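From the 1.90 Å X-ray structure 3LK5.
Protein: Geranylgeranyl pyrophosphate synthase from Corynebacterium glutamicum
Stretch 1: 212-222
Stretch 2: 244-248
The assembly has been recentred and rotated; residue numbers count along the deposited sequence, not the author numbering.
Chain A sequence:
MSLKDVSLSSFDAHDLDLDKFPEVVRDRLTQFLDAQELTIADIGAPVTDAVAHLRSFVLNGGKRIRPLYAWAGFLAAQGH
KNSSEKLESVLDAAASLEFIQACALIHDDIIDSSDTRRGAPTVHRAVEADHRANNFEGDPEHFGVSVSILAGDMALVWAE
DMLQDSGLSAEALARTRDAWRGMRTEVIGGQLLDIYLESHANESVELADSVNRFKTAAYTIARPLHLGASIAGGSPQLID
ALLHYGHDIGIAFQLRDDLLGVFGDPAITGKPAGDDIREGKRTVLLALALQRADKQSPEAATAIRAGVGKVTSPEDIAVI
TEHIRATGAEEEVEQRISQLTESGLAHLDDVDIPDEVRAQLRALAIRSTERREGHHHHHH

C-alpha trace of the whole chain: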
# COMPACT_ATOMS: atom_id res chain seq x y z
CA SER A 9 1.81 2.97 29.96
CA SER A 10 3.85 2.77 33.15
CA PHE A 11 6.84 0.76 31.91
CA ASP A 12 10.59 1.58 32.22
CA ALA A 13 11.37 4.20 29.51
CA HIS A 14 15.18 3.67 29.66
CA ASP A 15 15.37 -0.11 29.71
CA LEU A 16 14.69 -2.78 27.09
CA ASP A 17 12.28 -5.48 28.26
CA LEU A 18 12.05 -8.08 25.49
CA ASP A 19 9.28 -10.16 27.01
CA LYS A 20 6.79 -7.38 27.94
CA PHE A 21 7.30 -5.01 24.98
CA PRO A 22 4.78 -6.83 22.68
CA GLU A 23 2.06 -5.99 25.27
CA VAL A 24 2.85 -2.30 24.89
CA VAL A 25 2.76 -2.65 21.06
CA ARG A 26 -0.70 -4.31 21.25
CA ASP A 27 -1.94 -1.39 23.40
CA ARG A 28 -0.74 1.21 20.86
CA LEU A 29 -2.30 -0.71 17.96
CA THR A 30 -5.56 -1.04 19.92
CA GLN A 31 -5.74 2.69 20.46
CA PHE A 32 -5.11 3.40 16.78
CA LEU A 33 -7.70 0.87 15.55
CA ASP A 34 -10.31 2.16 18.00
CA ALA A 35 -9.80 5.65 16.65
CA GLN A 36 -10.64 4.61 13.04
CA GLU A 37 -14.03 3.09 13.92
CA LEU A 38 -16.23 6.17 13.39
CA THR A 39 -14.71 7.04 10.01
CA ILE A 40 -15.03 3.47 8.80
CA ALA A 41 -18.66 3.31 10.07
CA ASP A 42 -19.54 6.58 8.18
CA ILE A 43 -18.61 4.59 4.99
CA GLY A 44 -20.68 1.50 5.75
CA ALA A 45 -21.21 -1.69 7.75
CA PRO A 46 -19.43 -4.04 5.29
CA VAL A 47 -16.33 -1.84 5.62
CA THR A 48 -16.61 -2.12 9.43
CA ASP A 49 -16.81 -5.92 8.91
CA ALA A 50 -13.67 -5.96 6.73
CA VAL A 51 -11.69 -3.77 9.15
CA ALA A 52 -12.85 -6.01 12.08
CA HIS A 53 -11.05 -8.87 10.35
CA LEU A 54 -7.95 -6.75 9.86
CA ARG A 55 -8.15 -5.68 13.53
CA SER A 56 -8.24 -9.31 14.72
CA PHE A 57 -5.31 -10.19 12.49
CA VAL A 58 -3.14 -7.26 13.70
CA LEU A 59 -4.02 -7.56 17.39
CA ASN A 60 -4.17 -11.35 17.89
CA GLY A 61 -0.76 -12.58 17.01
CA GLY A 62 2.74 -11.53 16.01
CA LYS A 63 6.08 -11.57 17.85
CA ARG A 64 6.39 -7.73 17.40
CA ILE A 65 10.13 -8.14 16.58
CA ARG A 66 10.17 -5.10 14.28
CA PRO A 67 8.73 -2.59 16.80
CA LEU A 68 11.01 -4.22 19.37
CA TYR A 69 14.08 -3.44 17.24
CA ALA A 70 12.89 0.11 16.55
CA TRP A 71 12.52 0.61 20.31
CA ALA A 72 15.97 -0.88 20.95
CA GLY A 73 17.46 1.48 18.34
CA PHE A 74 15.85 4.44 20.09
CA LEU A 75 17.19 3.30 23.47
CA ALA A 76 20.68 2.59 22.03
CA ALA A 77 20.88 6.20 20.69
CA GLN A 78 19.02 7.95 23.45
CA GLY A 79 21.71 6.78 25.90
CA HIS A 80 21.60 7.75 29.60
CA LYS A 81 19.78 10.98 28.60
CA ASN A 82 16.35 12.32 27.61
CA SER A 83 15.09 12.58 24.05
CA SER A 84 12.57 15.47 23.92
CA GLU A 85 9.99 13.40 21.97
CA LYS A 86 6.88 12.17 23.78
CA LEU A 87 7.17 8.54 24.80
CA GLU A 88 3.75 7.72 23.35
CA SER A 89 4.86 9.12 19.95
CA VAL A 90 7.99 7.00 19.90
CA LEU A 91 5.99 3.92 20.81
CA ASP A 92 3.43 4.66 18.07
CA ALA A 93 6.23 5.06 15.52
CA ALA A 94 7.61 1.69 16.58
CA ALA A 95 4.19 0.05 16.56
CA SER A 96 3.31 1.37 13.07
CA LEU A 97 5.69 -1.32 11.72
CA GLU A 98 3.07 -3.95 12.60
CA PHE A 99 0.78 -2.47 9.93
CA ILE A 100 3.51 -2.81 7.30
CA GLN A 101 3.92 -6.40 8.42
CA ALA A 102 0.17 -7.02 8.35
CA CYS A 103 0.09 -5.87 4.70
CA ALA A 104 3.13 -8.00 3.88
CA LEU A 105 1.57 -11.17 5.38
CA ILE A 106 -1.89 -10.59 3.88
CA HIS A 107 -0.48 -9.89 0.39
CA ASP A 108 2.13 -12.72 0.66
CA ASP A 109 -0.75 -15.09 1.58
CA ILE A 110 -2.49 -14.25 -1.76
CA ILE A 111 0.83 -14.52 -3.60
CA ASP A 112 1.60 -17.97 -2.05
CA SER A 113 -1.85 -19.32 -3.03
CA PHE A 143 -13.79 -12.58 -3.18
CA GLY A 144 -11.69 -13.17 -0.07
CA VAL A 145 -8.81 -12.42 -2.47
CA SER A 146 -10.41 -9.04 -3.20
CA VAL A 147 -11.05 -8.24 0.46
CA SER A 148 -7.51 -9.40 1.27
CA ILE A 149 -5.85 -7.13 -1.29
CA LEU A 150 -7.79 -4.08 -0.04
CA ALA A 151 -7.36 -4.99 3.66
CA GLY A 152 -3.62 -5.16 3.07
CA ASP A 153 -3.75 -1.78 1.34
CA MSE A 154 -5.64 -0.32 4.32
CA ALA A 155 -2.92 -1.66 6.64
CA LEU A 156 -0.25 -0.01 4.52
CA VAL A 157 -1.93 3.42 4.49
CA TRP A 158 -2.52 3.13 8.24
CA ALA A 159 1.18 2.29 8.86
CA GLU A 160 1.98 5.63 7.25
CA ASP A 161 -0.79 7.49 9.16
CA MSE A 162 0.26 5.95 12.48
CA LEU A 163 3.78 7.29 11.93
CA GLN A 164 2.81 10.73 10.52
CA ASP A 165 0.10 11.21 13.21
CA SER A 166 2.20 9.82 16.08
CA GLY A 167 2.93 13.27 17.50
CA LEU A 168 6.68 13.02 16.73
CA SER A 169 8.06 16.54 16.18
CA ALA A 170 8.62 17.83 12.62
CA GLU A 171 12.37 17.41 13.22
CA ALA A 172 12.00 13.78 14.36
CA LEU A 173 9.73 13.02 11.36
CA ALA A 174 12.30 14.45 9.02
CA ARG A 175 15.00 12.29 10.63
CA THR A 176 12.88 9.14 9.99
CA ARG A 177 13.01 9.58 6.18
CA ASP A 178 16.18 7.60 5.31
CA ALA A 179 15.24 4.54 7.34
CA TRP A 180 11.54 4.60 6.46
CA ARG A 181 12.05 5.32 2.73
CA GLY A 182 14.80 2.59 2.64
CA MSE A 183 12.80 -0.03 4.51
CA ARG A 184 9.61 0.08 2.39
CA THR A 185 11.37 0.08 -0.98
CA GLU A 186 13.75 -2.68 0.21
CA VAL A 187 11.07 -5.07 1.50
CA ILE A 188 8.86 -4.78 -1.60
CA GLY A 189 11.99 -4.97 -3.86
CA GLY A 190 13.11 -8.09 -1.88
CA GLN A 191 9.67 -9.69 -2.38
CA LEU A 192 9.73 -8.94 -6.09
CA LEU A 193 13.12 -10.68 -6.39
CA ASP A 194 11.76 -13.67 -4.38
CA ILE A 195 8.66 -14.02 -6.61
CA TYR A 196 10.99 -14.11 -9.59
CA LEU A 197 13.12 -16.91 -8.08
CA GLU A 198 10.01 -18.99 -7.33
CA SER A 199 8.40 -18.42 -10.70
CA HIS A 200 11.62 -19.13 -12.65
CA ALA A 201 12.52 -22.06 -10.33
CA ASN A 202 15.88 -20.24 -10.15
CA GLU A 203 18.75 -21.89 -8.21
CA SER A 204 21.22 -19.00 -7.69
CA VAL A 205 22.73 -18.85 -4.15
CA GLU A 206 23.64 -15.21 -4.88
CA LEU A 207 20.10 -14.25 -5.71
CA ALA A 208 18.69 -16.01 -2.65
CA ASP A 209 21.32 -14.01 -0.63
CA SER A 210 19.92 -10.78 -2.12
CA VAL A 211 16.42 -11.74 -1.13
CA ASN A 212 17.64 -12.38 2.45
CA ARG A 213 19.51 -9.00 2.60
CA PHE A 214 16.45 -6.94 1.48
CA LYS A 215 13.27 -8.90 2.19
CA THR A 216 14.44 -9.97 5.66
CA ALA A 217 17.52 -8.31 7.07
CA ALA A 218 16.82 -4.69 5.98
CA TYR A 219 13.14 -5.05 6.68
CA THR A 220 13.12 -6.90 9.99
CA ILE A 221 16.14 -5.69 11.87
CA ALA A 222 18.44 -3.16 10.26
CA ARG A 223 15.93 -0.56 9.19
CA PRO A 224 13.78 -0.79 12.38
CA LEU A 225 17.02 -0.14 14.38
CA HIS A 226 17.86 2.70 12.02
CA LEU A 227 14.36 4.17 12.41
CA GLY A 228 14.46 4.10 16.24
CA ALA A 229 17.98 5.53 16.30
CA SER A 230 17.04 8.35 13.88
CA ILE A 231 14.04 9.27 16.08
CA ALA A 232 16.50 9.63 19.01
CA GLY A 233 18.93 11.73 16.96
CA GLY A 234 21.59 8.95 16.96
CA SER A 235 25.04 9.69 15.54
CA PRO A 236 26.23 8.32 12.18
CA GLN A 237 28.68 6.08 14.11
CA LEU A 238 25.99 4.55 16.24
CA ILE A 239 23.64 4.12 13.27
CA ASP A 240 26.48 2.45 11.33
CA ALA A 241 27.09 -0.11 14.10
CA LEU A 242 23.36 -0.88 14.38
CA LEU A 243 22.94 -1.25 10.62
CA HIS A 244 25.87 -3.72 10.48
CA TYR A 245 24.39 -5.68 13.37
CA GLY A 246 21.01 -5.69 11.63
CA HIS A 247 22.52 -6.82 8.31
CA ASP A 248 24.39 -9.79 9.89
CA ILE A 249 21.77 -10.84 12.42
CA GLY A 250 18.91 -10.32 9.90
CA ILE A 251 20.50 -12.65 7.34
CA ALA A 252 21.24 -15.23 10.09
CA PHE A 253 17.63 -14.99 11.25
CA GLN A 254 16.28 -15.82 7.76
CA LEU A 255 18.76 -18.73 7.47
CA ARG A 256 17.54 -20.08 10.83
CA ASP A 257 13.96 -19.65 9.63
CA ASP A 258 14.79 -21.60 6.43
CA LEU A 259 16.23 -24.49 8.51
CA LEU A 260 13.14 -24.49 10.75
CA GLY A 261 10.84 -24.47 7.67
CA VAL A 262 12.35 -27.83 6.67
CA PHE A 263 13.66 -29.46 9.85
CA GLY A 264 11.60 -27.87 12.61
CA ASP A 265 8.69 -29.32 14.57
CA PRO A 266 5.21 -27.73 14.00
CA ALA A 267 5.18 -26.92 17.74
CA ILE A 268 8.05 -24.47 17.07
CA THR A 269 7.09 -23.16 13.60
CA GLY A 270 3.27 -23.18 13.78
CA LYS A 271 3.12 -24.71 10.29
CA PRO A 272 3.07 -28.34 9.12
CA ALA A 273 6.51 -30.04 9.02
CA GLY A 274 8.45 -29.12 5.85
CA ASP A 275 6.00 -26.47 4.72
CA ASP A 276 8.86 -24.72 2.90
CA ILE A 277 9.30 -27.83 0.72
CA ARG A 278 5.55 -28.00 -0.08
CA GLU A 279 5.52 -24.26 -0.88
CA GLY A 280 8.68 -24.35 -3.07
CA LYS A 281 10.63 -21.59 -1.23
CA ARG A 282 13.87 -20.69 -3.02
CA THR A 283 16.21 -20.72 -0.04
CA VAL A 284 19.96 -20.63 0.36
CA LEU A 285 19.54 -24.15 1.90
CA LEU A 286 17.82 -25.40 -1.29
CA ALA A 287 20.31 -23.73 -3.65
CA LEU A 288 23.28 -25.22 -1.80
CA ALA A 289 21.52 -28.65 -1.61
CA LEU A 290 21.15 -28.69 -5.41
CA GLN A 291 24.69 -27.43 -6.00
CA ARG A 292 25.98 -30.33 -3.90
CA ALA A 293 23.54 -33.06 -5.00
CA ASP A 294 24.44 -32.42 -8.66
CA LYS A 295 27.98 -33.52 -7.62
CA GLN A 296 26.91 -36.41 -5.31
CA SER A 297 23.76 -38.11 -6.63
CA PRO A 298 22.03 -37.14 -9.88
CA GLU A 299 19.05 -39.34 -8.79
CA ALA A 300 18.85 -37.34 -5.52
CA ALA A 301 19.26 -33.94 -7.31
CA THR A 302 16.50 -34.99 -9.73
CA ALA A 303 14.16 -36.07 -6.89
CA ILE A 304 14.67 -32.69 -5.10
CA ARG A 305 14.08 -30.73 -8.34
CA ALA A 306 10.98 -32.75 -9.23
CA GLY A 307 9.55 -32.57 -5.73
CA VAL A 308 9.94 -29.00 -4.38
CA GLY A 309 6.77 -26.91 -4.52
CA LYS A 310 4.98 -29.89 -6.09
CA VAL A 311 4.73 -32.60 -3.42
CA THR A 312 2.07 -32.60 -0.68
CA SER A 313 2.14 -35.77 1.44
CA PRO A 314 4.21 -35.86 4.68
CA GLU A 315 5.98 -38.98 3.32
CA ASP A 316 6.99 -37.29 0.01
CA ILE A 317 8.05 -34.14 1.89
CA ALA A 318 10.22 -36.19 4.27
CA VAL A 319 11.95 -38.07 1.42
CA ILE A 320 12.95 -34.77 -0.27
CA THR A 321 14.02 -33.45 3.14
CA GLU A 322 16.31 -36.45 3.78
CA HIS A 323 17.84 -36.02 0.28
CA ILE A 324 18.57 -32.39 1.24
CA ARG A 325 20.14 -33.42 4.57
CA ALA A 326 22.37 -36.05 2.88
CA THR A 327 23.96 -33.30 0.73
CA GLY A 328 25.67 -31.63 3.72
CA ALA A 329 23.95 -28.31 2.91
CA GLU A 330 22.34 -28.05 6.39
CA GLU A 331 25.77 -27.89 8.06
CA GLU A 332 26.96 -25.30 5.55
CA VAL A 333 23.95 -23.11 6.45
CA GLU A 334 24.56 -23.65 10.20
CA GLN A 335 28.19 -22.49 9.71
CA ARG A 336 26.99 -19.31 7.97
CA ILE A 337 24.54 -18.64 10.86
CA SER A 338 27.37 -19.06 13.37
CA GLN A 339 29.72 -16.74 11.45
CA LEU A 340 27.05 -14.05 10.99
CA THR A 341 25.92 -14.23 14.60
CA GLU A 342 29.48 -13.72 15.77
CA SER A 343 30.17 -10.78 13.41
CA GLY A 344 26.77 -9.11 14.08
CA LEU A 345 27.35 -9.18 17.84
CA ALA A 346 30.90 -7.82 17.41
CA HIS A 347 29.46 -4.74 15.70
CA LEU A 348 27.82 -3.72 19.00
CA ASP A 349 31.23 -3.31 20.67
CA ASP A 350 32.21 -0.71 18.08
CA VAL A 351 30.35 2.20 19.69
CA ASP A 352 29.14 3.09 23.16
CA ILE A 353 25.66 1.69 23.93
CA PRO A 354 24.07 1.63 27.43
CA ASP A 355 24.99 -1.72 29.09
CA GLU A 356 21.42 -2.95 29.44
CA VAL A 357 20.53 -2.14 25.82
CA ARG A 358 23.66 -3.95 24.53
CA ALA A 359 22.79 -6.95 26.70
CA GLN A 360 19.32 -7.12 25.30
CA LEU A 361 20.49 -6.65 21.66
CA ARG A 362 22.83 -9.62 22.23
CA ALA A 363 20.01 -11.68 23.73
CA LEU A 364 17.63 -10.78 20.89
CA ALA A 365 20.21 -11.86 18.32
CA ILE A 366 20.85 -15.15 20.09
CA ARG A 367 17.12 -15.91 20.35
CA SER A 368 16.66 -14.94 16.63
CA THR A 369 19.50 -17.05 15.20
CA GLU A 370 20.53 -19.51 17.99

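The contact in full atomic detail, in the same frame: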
# COMPACT_ATOMS: atom_id res chain seq x y z
N ASN A 212 17.46 -12.43 0.99
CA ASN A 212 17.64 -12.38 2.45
C ASN A 212 18.07 -10.98 2.96
O ASN A 212 17.56 -10.52 3.98
CB ASN A 212 18.64 -13.45 2.92
CG ASN A 212 18.13 -14.87 2.76
OD1 ASN A 212 18.93 -15.86 2.83
ND2 ASN A 212 16.84 -15.01 2.58
N ARG A 213 18.98 -10.33 2.23
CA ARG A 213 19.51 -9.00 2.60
C ARG A 213 18.39 -7.93 2.67
O ARG A 213 18.39 -7.08 3.58
CB ARG A 213 20.52 -8.58 1.54
CG ARG A 213 21.11 -7.22 1.71
CD ARG A 213 22.15 -6.94 0.61
NE ARG A 213 22.49 -5.51 0.65
CZ ARG A 213 23.06 -4.81 -0.34
NH1 ARG A 213 23.36 -5.38 -1.51
NH2 ARG A 213 23.29 -3.52 -0.16
N PHE A 214 17.46 -8.01 1.70
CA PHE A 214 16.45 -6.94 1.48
C PHE A 214 15.09 -7.31 2.04
O PHE A 214 14.52 -6.53 2.80
CB PHE A 214 16.37 -6.56 -0.02
CG PHE A 214 17.60 -5.85 -0.50
CD1 PHE A 214 17.88 -4.55 -0.05
CD2 PHE A 214 18.51 -6.50 -1.35
CE1 PHE A 214 19.05 -3.87 -0.49
CE2 PHE A 214 19.64 -5.85 -1.80
CZ PHE A 214 19.94 -4.54 -1.36
N LYS A 215 14.58 -8.50 1.71
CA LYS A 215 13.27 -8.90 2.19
C LYS A 215 13.27 -9.19 3.70
O LYS A 215 12.29 -8.94 4.38
CB LYS A 215 12.75 -10.11 1.41
CG LYS A 215 11.37 -10.61 1.84
CD LYS A 215 10.92 -11.86 1.06
CE LYS A 215 10.12 -12.77 1.99
NZ LYS A 215 9.32 -13.82 1.28
N THR A 216 14.40 -9.65 4.23
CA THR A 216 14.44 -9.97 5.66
C THR A 216 15.34 -9.07 6.45
O THR A 216 14.87 -8.47 7.41
CB THR A 216 14.83 -11.44 5.94
OG1 THR A 216 13.88 -12.28 5.28
CG2 THR A 216 14.78 -11.73 7.47
N ALA A 217 16.63 -8.96 6.11
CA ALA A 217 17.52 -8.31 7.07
C ALA A 217 17.22 -6.79 7.17
O ALA A 217 17.15 -6.24 8.26
CB ALA A 217 18.98 -8.53 6.70
N ALA A 218 17.12 -6.13 6.02
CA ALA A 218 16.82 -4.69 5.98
C ALA A 218 15.47 -4.44 6.64
O ALA A 218 15.33 -3.60 7.52
CB ALA A 218 16.75 -4.19 4.49
N TYR A 219 14.51 -5.26 6.28
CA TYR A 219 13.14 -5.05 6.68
C TYR A 219 12.90 -5.33 8.17
O TYR A 219 12.16 -4.61 8.84
CB TYR A 219 12.27 -5.99 5.82
CG TYR A 219 10.84 -6.04 6.26
CD1 TYR A 219 10.10 -4.85 6.43
CD2 TYR A 219 10.20 -7.26 6.46
CE1 TYR A 219 8.78 -4.89 6.82
CE2 TYR A 219 8.87 -7.33 6.82
CZ TYR A 219 8.16 -6.13 6.99
OH TYR A 219 6.87 -6.16 7.39
N THR A 220 13.54 -6.37 8.69
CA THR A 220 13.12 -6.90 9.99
C THR A 220 13.96 -6.36 11.13
O THR A 220 13.46 -6.21 12.25
CB THR A 220 13.16 -8.45 9.96
OG1 THR A 220 12.28 -8.91 8.92
CG2 THR A 220 12.79 -9.09 11.34
N ILE A 221 15.23 -6.08 10.83
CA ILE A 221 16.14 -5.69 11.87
C ILE A 221 16.89 -4.41 11.61
O ILE A 221 16.86 -3.49 12.45
CB ILE A 221 17.22 -6.85 12.17
CG1 ILE A 221 16.49 -8.17 12.39
CG2 ILE A 221 18.10 -6.41 13.40
CD1 ILE A 221 17.37 -9.29 13.17
N ALA A 222 17.58 -4.32 10.47
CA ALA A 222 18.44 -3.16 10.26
C ALA A 222 17.68 -1.85 10.15
O ALA A 222 18.02 -0.87 10.82
CB ALA A 222 19.36 -3.33 9.02
N HIS A 244 25.03 -2.52 10.71
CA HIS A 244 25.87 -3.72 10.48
C HIS A 244 25.36 -4.90 11.29
O HIS A 244 25.25 -6.01 10.78
CB HIS A 244 27.32 -3.44 10.86
CG HIS A 244 28.10 -2.71 9.82
ND1 HIS A 244 28.40 -3.26 8.59
CD2 HIS A 244 28.74 -1.51 9.86
CE1 HIS A 244 29.15 -2.42 7.90
NE2 HIS A 244 29.38 -1.35 8.64
N TYR A 245 25.07 -4.66 12.56
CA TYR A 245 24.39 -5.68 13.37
C TYR A 245 23.13 -6.19 12.69
O TYR A 245 22.90 -7.41 12.56
CB TYR A 245 24.07 -5.12 14.77
CG TYR A 245 23.10 -5.92 15.62
CD1 TYR A 245 23.57 -6.78 16.64
CD2 TYR A 245 21.70 -5.80 15.41
CE1 TYR A 245 22.65 -7.48 17.46
CE2 TYR A 245 20.79 -6.50 16.17
CZ TYR A 245 21.26 -7.33 17.21
OH TYR A 245 20.30 -7.99 17.95
N GLY A 246 22.29 -5.28 12.21
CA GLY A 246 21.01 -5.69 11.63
C GLY A 246 21.23 -6.50 10.36
O GLY A 246 20.45 -7.42 10.05
N HIS A 247 22.24 -6.12 9.57
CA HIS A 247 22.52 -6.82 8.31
C HIS A 247 22.91 -8.29 8.62
O HIS A 247 22.29 -9.23 8.09
CB HIS A 247 23.65 -6.13 7.54
CG HIS A 247 24.22 -6.93 6.40
ND1 HIS A 247 25.24 -7.85 6.56
CD2 HIS A 247 23.95 -6.89 5.07
CE1 HIS A 247 25.54 -8.38 5.38
NE2 HIS A 247 24.78 -7.82 4.46
N ASP A 248 23.88 -8.45 9.52
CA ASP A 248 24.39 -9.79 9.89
C ASP A 248 23.37 -10.65 10.63
O ASP A 248 23.09 -11.78 10.24
CB ASP A 248 25.66 -9.68 10.71
CG ASP A 248 26.83 -9.13 9.92
OD1 ASP A 248 26.72 -8.91 8.69
OD2 ASP A 248 27.87 -8.92 10.53

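What lets the two helices come so close? The answer is G246. The helix axes approach to 7.9 Å, crossing at 132° between their N-to-C directions, and where the backbones come nearest, A222 CA lies 3.9 Å from G246 CA. A CB modelled on G246 would point toward the first helix and fall 2.4 Å from A222 CA, a clash, so glycine suits this place by having no side chain. It also has the largest area covered by the other stretch.

Which side chains fill the space around the glycine? A217, I221 and A222 all direct their CA-to-CB bonds toward the second helix and are buried. I221, with chi1 m and chi2 t, places CG2 3.5 Å from G246 CA and 3.9 Å from Y245 CE2, an apolar contact. The Y245 CA-to-CB bond points sideways, but its t rotamer brings the ring nearer, while its hydroxyl is hydrogen-bonded elsewhere in the structure. The small methyls of the alanines fit against backbone: A217 CB is 3.7 Å from H247 O and 3.8 Å from G246 O, and A222 CB is 4.0 Å from H247 N.

How does the contact finish at its more exposed margin? The H247 CA-to-CB bond points away, yet the ring end comes nearer, and its CD2 sits 4.4 Å from R213 CG, a loose contact with the aliphatic part of the extended arginine. Within its own helix, H247 ND1 donates a hydrogen bond to D248 OD1 at 2.8 Å, which helps orient the imidazole.

Do polar bonds join the stretches? No hydrogen bond crosses between them; packing holds the contact, burying 271 Å² over both sides. Backbone bonds remain inside each helix, including the wider pi-type turn of the first, where A222 N donates to A217 O at 3.0 Å.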